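Local structure of Pre-mRNA-splicing factor SAD1 (Saccharomyces cerevisiae, 4MSX) at residues A[80-85]-A[107-112]; A[89-94]-A[98-103]. The protein promotes assembly of newly made U4 snRNA into the U4/U6 snRNP and is required for pre-mRNA splicing, with a ubiquitin-protease-like fold lacking catalytic activity. One frame throughout, in Å; residues are numbered along the deposited sequence. Where two conformers were deposited one is given.

Contact 1: residues A[80-85]-A[107-112]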
ATOM      1  N   LYS A  80     -13.289   2.327  13.995  1.00 33.79           N
ATOM      2  CA  LYS A  80     -14.701   2.555  13.998  1.00 41.99           C
ATOM      3  C   LYS A  80     -15.256   2.060  15.333  1.00 38.19           C
ATOM      4  O   LYS A  80     -15.881   0.999  15.413  1.00 37.28           O
ATOM      5  CB  LYS A  80     -15.304   1.784  12.843  1.00 41.15           C
ATOM      6  CG  LYS A  80     -16.743   2.127  12.576  1.00 54.63           C
ATOM      7  CD  LYS A  80     -17.328   1.262  11.482  1.00 61.12           C
ATOM      8  CE  LYS A  80     -17.620  -0.152  11.993  1.00 83.62           C
ATOM      9  NZ  LYS A  80     -18.424  -0.964  11.020  1.00 84.52           N
ATOM     10  N   ILE A  81     -14.972   2.802  16.386  1.00 35.73           N
ATOM     11  CA  ILE A  81     -15.608   2.497  17.665  1.00 40.64           C
ATOM     12  C   ILE A  81     -16.161   3.763  18.303  1.00 37.23           C
ATOM     13  O   ILE A  81     -15.626   4.849  18.122  1.00 32.72           O
ATOM     14  CB  ILE A  81     -14.648   1.840  18.679  1.00 42.13           C
ATOM     15  CG1 ILE A  81     -13.409   2.715  18.885  1.00 37.13           C
ATOM     16  CG2 ILE A  81     -14.281   0.424  18.239  1.00 53.54           C
ATOM     17  CD1 ILE A  81     -12.480   2.173  19.992  1.00 47.87           C
ATOM     18  N   CYS A  82     -17.209   3.573  19.096  1.00 37.21           N
ATOM     19  CA  CYS A  82     -17.841   4.662  19.864  1.00 34.52           C
ATOM     20  C   CYS A  82     -16.871   5.214  20.892  1.00 34.87           C
ATOM     21  O   CYS A  82     -16.308   4.452  21.666  1.00 42.52           O
ATOM     22  CB  CYS A  82     -19.078   4.078  20.565  1.00 36.59           C
ATOM     23  SG  CYS A  82     -19.814   5.264  21.801  1.00 37.23           S
ATOM     24  N   CYS A  83     -16.611   6.520  20.901  1.00 32.86           N
ATOM     25  CA  CYS A  83     -15.634   7.088  21.835  1.00 32.53           C
ATOM     26  C   CYS A  83     -16.134   7.133  23.307  1.00 41.83           C
ATOM     27  O   CYS A  83     -15.370   7.502  24.204  1.00 42.04           O
ATOM     28  CB  CYS A  83     -15.214   8.509  21.407  1.00 38.76           C
ATOM     29  SG  CYS A  83     -16.585   9.830  21.639  1.00 39.38           S
ATOM     30  N   ILE A  84     -17.395   6.779  23.541  1.00 39.24           N
ATOM     31  CA  ILE A  84     -17.969   6.695  24.905  1.00 40.90           C
ATOM     32  C   ILE A  84     -18.015   5.264  25.443  1.00 34.77           C
ATOM     33  O   ILE A  84     -17.598   5.027  26.576  1.00 48.95           O
ATOM     34  CB  ILE A  84     -19.477   7.217  24.960  1.00 41.36           C
ATOM     35  CG1 ILE A  84     -19.603   8.618  24.367  1.00 36.71           C
ATOM     36  CG2 ILE A  84     -19.990   7.218  26.427  1.00 41.10           C
ATOM     37  CD1 ILE A  84     -18.669   9.626  24.986  1.00 40.85           C
ATOM     38  N   THR A  85     -18.588   4.338  24.677  1.00 38.05           N
ATOM     39  CA  THR A  85     -18.728   2.955  25.125  1.00 39.10           C
ATOM     40  C   THR A  85     -17.625   2.014  24.568  1.00 54.05           C
ATOM     41  O   THR A  85     -17.534   0.847  24.974  1.00 45.33           O
ATOM     42  CB  THR A  85     -20.026   2.369  24.636  1.00 39.59           C
ATOM     43  OG1 THR A  85     -20.064   2.404  23.216  1.00 41.39           O
ATOM     44  CG2 THR A  85     -21.246   3.163  25.208  1.00 42.93           C
ATOM     45  N   LYS A 107     -31.244   7.571  24.602  1.00 31.69           N
ATOM     46  CA  LYS A 107     -30.317   6.963  25.544  1.00 40.56           C
ATOM     47  C   LYS A 107     -28.958   6.513  24.913  1.00 40.14           C
ATOM     48  O   LYS A 107     -27.975   6.339  25.652  1.00 36.80           O
ATOM     49  CB  LYS A 107     -30.967   5.819  26.314  1.00 55.90           C
ATOM     50  CG  LYS A 107     -32.197   6.294  27.130  1.00 56.76           C
ATOM     51  CD  LYS A 107     -32.313   5.551  28.461  1.00 75.60           C
ATOM     52  CE  LYS A 107     -33.446   6.126  29.307  1.00 87.27           C
ATOM     53  NZ  LYS A 107     -34.706   6.322  28.507  1.00 82.47           N
ATOM     54  N   SER A 108     -28.888   6.402  23.591  1.00 40.13           N
ATOM     55  CA  SER A 108     -27.576   6.108  22.938  1.00 40.80           C
ATOM     56  C   SER A 108     -26.588   7.273  23.046  1.00 42.91           C
ATOM     57  O   SER A 108     -26.989   8.425  23.140  1.00 38.26           O
ATOM     58  CB  SER A 108     -27.796   5.720  21.472  1.00 39.73           C
ATOM     59  OG  SER A 108     -27.989   6.857  20.650  1.00 38.69           O
ATOM     60  N   PRO A 109     -25.268   6.991  23.004  1.00 38.68           N
ATOM     61  CA  PRO A 109     -24.319   8.116  23.066  1.00 31.45           C
ATOM     62  C   PRO A 109     -24.530   9.149  21.945  1.00 26.41           C
ATOM     63  O   PRO A 109     -24.299  10.333  22.163  1.00 32.65           O
ATOM     64  CB  PRO A 109     -22.924   7.410  22.930  1.00 37.17           C
ATOM     65  CG  PRO A 109     -23.189   6.069  23.628  1.00 38.80           C
ATOM     66  CD  PRO A 109     -24.588   5.682  23.155  1.00 37.51           C
ATOM     67  N   ALA A 110     -24.963   8.722  20.767  1.00 26.73           N
ATOM     68  CA  ALA A 110     -25.041   9.660  19.647  1.00 29.15           C
ATOM     69  C   ALA A 110     -26.264  10.612  19.903  1.00 30.33           C
ATOM     70  O   ALA A 110     -26.231  11.817  19.661  1.00 33.66           O
ATOM     71  CB  ALA A 110     -25.257   8.920  18.391  1.00 28.55           C
ATOM     72  N   PHE A 111     -27.332  10.006  20.338  1.00 30.78           N
ATOM     73  CA  PHE A 111     -28.595  10.768  20.623  1.00 32.93           C
ATOM     74  C   PHE A 111     -28.300  11.775  21.767  1.00 31.94           C
ATOM     75  O   PHE A 111     -28.519  12.988  21.636  1.00 36.66           O
ATOM     76  CB  PHE A 111     -29.672   9.779  20.946  1.00 34.48           C
ATOM     77  CG  PHE A 111     -31.082  10.342  20.811  1.00 41.62           C
ATOM     78  CD1 PHE A 111     -31.628  11.084  21.831  1.00 45.10           C
ATOM     79  CD2 PHE A 111     -31.835  10.113  19.658  1.00 44.90           C
ATOM     80  CE1 PHE A 111     -32.957  11.605  21.725  1.00 39.10           C
ATOM     81  CE2 PHE A 111     -33.133  10.629  19.531  1.00 61.18           C
ATOM     82  CZ  PHE A 111     -33.694  11.377  20.588  1.00 44.86           C
ATOM     83  N   ILE A 112     -27.709  11.304  22.869  1.00 29.18           N
ATOM     84  CA  ILE A 112     -27.293  12.217  23.931  1.00 27.92           C
ATOM     85  C   ILE A 112     -26.332  13.289  23.486  1.00 39.30           C
ATOM     86  O   ILE A 112     -26.458  14.454  23.869  1.00 34.16           O
ATOM     87  CB  ILE A 112     -26.678  11.444  25.137  1.00 36.16           C
ATOM     88  CG1 ILE A 112     -27.735  10.548  25.769  1.00 34.03           C
ATOM     89  CG2 ILE A 112     -26.020  12.372  26.114  1.00 36.20           C
ATOM     90  CD1 ILE A 112     -27.146   9.638  26.866  1.00 39.44           C
TER

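Contact 2: residues A[89-94]-A[98-103]. With ZN (zinc ion), chain B.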
ATOM      1  N   LEU A  89     -20.259  -1.527  17.512  1.00 53.00           N
ATOM      2  CA  LEU A  89     -21.582  -1.758  16.943  0.56 50.79           C
ATOM      3  C   LEU A  89     -22.369  -0.460  16.710  1.00 49.05           C
ATOM      4  O   LEU A  89     -22.431   0.414  17.597  1.00 45.63           O
ATOM      5  CB  LEU A  89     -22.379  -2.673  17.875  0.56 58.89           C
ATOM      6  CG  LEU A  89     -23.857  -2.857  17.531  0.56 54.46           C
ATOM      7  CD1 LEU A  89     -24.019  -3.566  16.202  0.56 56.57           C
ATOM      8  CD2 LEU A  89     -24.550  -3.630  18.643  0.56 53.12           C
ATOM      9  N   ASN A  90     -22.974  -0.346  15.527  1.00 44.05           N
ATOM     10  CA  ASN A  90     -23.783   0.818  15.131  1.00 47.89           C
ATOM     11  C   ASN A  90     -23.127   2.167  15.447  1.00 49.29           C
ATOM     12  O   ASN A  90     -23.664   2.990  16.210  1.00 41.52           O
ATOM     13  CB  ASN A  90     -25.150   0.758  15.798  1.00 51.94           C
ATOM     14  CG  ASN A  90     -25.917  -0.469  15.416  1.00 54.29           C
ATOM     15  OD1 ASN A  90     -25.966  -0.838  14.248  1.00 66.34           O
ATOM     16  ND2 ASN A  90     -26.511  -1.129  16.402  1.00 61.46           N
ATOM     17  N   VAL A  91     -21.953   2.402  14.874  1.00 37.13           N
ATOM     18  CA  VAL A  91     -21.202   3.596  15.213  1.00 35.35           C
ATOM     19  C   VAL A  91     -21.558   4.686  14.198  1.00 36.57           C
ATOM     20  O   VAL A  91     -21.709   4.400  12.998  1.00 39.70           O
ATOM     21  CB  VAL A  91     -19.672   3.301  15.208  1.00 37.41           C
ATOM     22  CG1 VAL A  91     -18.871   4.534  15.562  1.00 32.72           C
ATOM     23  CG2 VAL A  91     -19.366   2.209  16.210  1.00 37.51           C
ATOM     24  N   TYR A  92     -21.696   5.929  14.681  1.00 32.21           N
ATOM     25  CA  TYR A  92     -22.034   7.068  13.828  1.00 31.19           C
ATOM     26  C   TYR A  92     -20.920   8.076  13.984  1.00 28.53           C
ATOM     27  O   TYR A  92     -20.297   8.176  15.047  1.00 33.99           O
ATOM     28  CB  TYR A  92     -23.380   7.732  14.254  1.00 33.32           C
ATOM     29  CG  TYR A  92     -24.581   6.883  13.943  1.00 32.70           C
ATOM     30  CD1 TYR A  92     -24.819   5.699  14.630  1.00 35.10           C
ATOM     31  CD2 TYR A  92     -25.479   7.263  12.942  1.00 29.38           C
ATOM     32  CE1 TYR A  92     -25.920   4.906  14.309  1.00 37.30           C
ATOM     33  CE2 TYR A  92     -26.572   6.498  12.624  1.00 36.97           C
ATOM     34  CZ  TYR A  92     -26.791   5.321  13.314  1.00 39.98           C
ATOM     35  OH  TYR A  92     -27.871   4.534  12.986  1.00 43.39           O
ATOM     36  N   CYS A  93     -20.693   8.859  12.942  1.00 25.58           N
ATOM     37  CA  CYS A  93     -19.768   9.952  13.051  1.00 29.87           C
ATOM     38  C   CYS A  93     -20.603  11.221  13.138  1.00 28.71           C
ATOM     39  O   CYS A  93     -21.454  11.465  12.288  1.00 29.45           O
ATOM     40  CB  CYS A  93     -18.861  10.030  11.821  1.00 26.34           C
ATOM     41  SG  CYS A  93     -17.698  11.414  11.826  1.00 31.98           S
ATOM     42  N   CYS A  94     -20.305  12.030  14.150  1.00 32.45           N
ATOM     43  CA  CYS A  94     -20.843  13.362  14.267  1.00 29.42           C
ATOM     44  C   CYS A  94     -20.170  14.256  13.241  1.00 30.05           C
ATOM     45  O   CYS A  94     -18.938  14.363  13.197  1.00 30.85           O
ATOM     46  CB  CYS A  94     -20.620  13.962  15.670  1.00 30.19           C
ATOM     47  SG  CYS A  94     -21.249  15.713  15.658  1.00 30.15           S
ATOM     48  N   GLY A  98     -16.777  15.513  14.497  1.00 31.19           N
ATOM     49  CA  GLY A  98     -15.983  14.419  13.941  1.00 31.06           C
ATOM     50  C   GLY A  98     -15.735  13.253  14.884  1.00 40.71           C
ATOM     51  O   GLY A  98     -15.118  12.283  14.482  1.00 31.65           O
ATOM     52  N   HIS A  99     -16.221  13.313  16.134  1.00 33.14           N
ATOM     53  CA  HIS A  99     -16.096  12.159  17.002  1.00 30.55           C
ATOM     54  C   HIS A  99     -17.104  11.094  16.661  1.00 34.00           C
ATOM     55  O   HIS A  99     -18.133  11.366  16.026  1.00 32.08           O
ATOM     56  CB  HIS A  99     -16.211  12.601  18.483  1.00 31.43           C
ATOM     57  CG  HIS A  99     -15.058  13.449  18.921  1.00 37.30           C
ATOM     58  ND1 HIS A  99     -13.818  12.919  19.210  1.00 54.57           N
ATOM     59  CD2 HIS A  99     -14.923  14.789  19.036  1.00 46.64           C
ATOM     60  CE1 HIS A  99     -12.979  13.894  19.518  1.00 47.99           C
ATOM     61  NE2 HIS A  99     -13.624  15.039  19.423  1.00 52.44           N
ATOM     62  N   TYR A 100     -16.806   9.860  17.068  1.00 26.31           N
ATOM     63  CA  TYR A 100     -17.701   8.760  16.753  1.00 26.38           C
ATOM     64  C   TYR A 100     -18.553   8.393  17.978  1.00 32.56           C
ATOM     65  O   TYR A 100     -18.014   8.315  19.105  1.00 34.22           O
ATOM     66  CB  TYR A 100     -16.892   7.529  16.435  1.00 28.73           C
ATOM     67  CG  TYR A 100     -16.023   7.640  15.181  1.00 32.49           C
ATOM     68  CD1 TYR A 100     -16.132   8.729  14.289  1.00 29.86           C
ATOM     69  CD2 TYR A 100     -15.131   6.626  14.874  1.00 37.23           C
ATOM     70  CE1 TYR A 100     -15.319   8.788  13.093  1.00 35.14           C
ATOM     71  CE2 TYR A 100     -14.341   6.671  13.691  1.00 30.57           C
ATOM     72  CZ  TYR A 100     -14.426   7.745  12.826  1.00 37.61           C
ATOM     73  OH  TYR A 100     -13.601   7.745  11.699  1.00 34.53           O
ATOM     74  N   TYR A 101     -19.810   8.039  17.742  1.00 29.44           N
ATOM     75  CA  TYR A 101     -20.725   7.683  18.839  1.00 33.46           C
ATOM     76  C   TYR A 101     -21.636   6.553  18.412  1.00 27.59           C
ATOM     77  O   TYR A 101     -22.192   6.572  17.301  1.00 32.47           O
ATOM     78  CB  TYR A 101     -21.606   8.909  19.206  1.00 32.10           C
ATOM     79  CG  TYR A 101     -20.786  10.076  19.676  1.00 31.45           C
ATOM     80  CD1 TYR A 101     -20.435  10.220  21.029  1.00 30.80           C
ATOM     81  CD2 TYR A 101     -20.359  11.029  18.792  1.00 30.96           C
ATOM     82  CE1 TYR A 101     -19.637  11.280  21.458  1.00 30.23           C
ATOM     83  CE2 TYR A 101     -19.588  12.116  19.218  1.00 29.04           C
ATOM     84  CZ  TYR A 101     -19.234  12.221  20.561  1.00 32.89           C
ATOM     85  OH  TYR A 101     -18.454  13.273  20.978  1.00 31.71           O
ATOM     86  N   GLN A 102     -21.840   5.582  19.296  1.00 30.33           N
ATOM     87  CA  GLN A 102     -22.845   4.559  19.015  1.00 29.41           C
ATOM     88  C   GLN A 102     -24.249   5.215  18.973  1.00 37.60           C
ATOM     89  O   GLN A 102     -24.523   6.021  19.831  1.00 33.51           O
ATOM     90  CB  GLN A 102     -22.827   3.523  20.149  1.00 32.27           C
ATOM     91  CG  GLN A 102     -23.873   2.419  19.944  1.00 41.93           C
ATOM     92  CD  GLN A 102     -23.653   1.256  20.890  1.00 52.12           C
ATOM     93  OE1 GLN A 102     -23.113   0.211  20.500  1.00 50.93           O
ATOM     94  NE2 GLN A 102     -24.024   1.442  22.149  1.00 42.25           N
ATOM     95  N   GLY A 103     -25.115   4.851  18.028  1.00 33.45           N
ATOM     96  CA  GLY A 103     -26.429   5.464  17.901  1.00 41.81           C
ATOM     97  C   GLY A 103     -27.483   4.420  17.586  1.00 48.41           C
ATOM     98  O   GLY A 103     -27.166   3.226  17.583  1.00 45.10           O
TER
HETATM   99 ZN    ZN B 501     -20.354  16.424  17.685  1.00 32.87          ZN

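Contact 1: residues A[80-85]-A[107-112]
The five-membered ring of Pro-109 carries all of this contact, and it is met along its CB–CG side. Cys-82, Ile-84 and Thr-85 gather around those two carbons: the sulfur stands off to one side of the ring's mean plane, while CG1 of Ile-84 and the Thr-85 methyl lie on the other. Cys-82 SG touches Pro-109 CG at 3.9 Å. From Ile-84 it is CG1 that reaches Pro-109 CB, at 3.8 Å, the two side chains running past each other in opposite directions. CG1 is placed there by swinging beside its own backbone N (chi1 -53°), opposite the carbonyl carbon. Thr-85 arrives almost at right angles, its CG2 lying 3.8 Å from Pro-109 CG.

The sulfur of Cys-82 also shapes its own turn. It accepts the backbone N-H of Thr-85 in a nearly straight bond, N to SG 3.3 Å, and more weakly that of Ile-84. The turn therefore closes over the sulfur and presents Ile-84 and Thr-85 to the proline together, while the hydroxyl of Thr-85 takes the N-H of Ser-87. On the other segment, Ser-108 caps the helix that Pro-109 begins: its OG accepts from Phe-111 N at 3.2 Å.

The contact thus joins the loop before strand 91-94 to the first turn of helix 109-116. Strand 100-102 lies beside both, accepting backbone bonds from Cys-83 N at Tyr-100 O and from Ala-110 N at Gln-102 O, and the side chain of Tyr-101 touches Cys-83, Ile-84 and Ala-110.

Contact 2: residues A[89-94]-A[98-103]
Tyr-92 O takes the N-H of Tyr-101 in the plane of its carbonyl, N to O 2.7 Å, and a CA-H contact from Tyr-100. Tyr-92 N returns the bond to Tyr-101 O, but comes in well above that carbonyl's plane, completing an antiparallel hydrogen-bonded pair. On either side of this pair, Gly-103 N bonds to Asn-90 O and Cys-94 N to His-99 O.

The Tyr-92 ring lies against Gly-103, just past strand 100-102, its CD1 3.5 Å from Gly-103 N, with Tyr-101 O at its edge. Any CB on Gly-103 would collide with that ring. The Tyr-92 hydroxyl bonds to Arg-104, and the side chain touches Phe-122 of strand 121-124; replacing Tyr-92 by an alanine is likely to uncover the backbone of Gly-103 and leave Arg-104 without this hydroxyl partner. On the other face, Cys-93 SG sits at the edge of the Tyr-100 ring, 3.8 Å from CE1, a sulfur-aromatic contact; the Tyr-100 hydroxyl reaches Asp-75 O.

With chi1 at 176°, Cys-94 SG swings away from its backbone N and reaches the zinc ion at 2.3 Å. The turn is closed by Gly-98 N bonding to Cys-94 O, 2.8 Å. Cys-97, His-113 and His-119 complete the metal site, and the Tyr-101 ring stacks on His-113. A CxxC zinc pair running from the end of a hairpin's first strand into its turn is consistent with the degenerate UBP-type zinc finger.

In the fold
Contact 2 is nested within contact 1 along the chain: the loop 80-85 comes first, then hairpin strands 91-94 and 100-102, then the start of helix 109-116. The two centres are only about 6 Å apart, and strand 100-102 bridges them. That strand is one of the two edge strands of a five-stranded antiparallel sheet, so its inward side pairs with 91-94 while its outer edge receives backbone bonds from both segments of contact 1. Helix 109-116 then brings His-113 to the zinc held by Cys-94 of the hairpin. Both contacts lie within the predicted degenerate UBP-type zinc finger, whose zinc is present in the crystal, far from the centre of the chain.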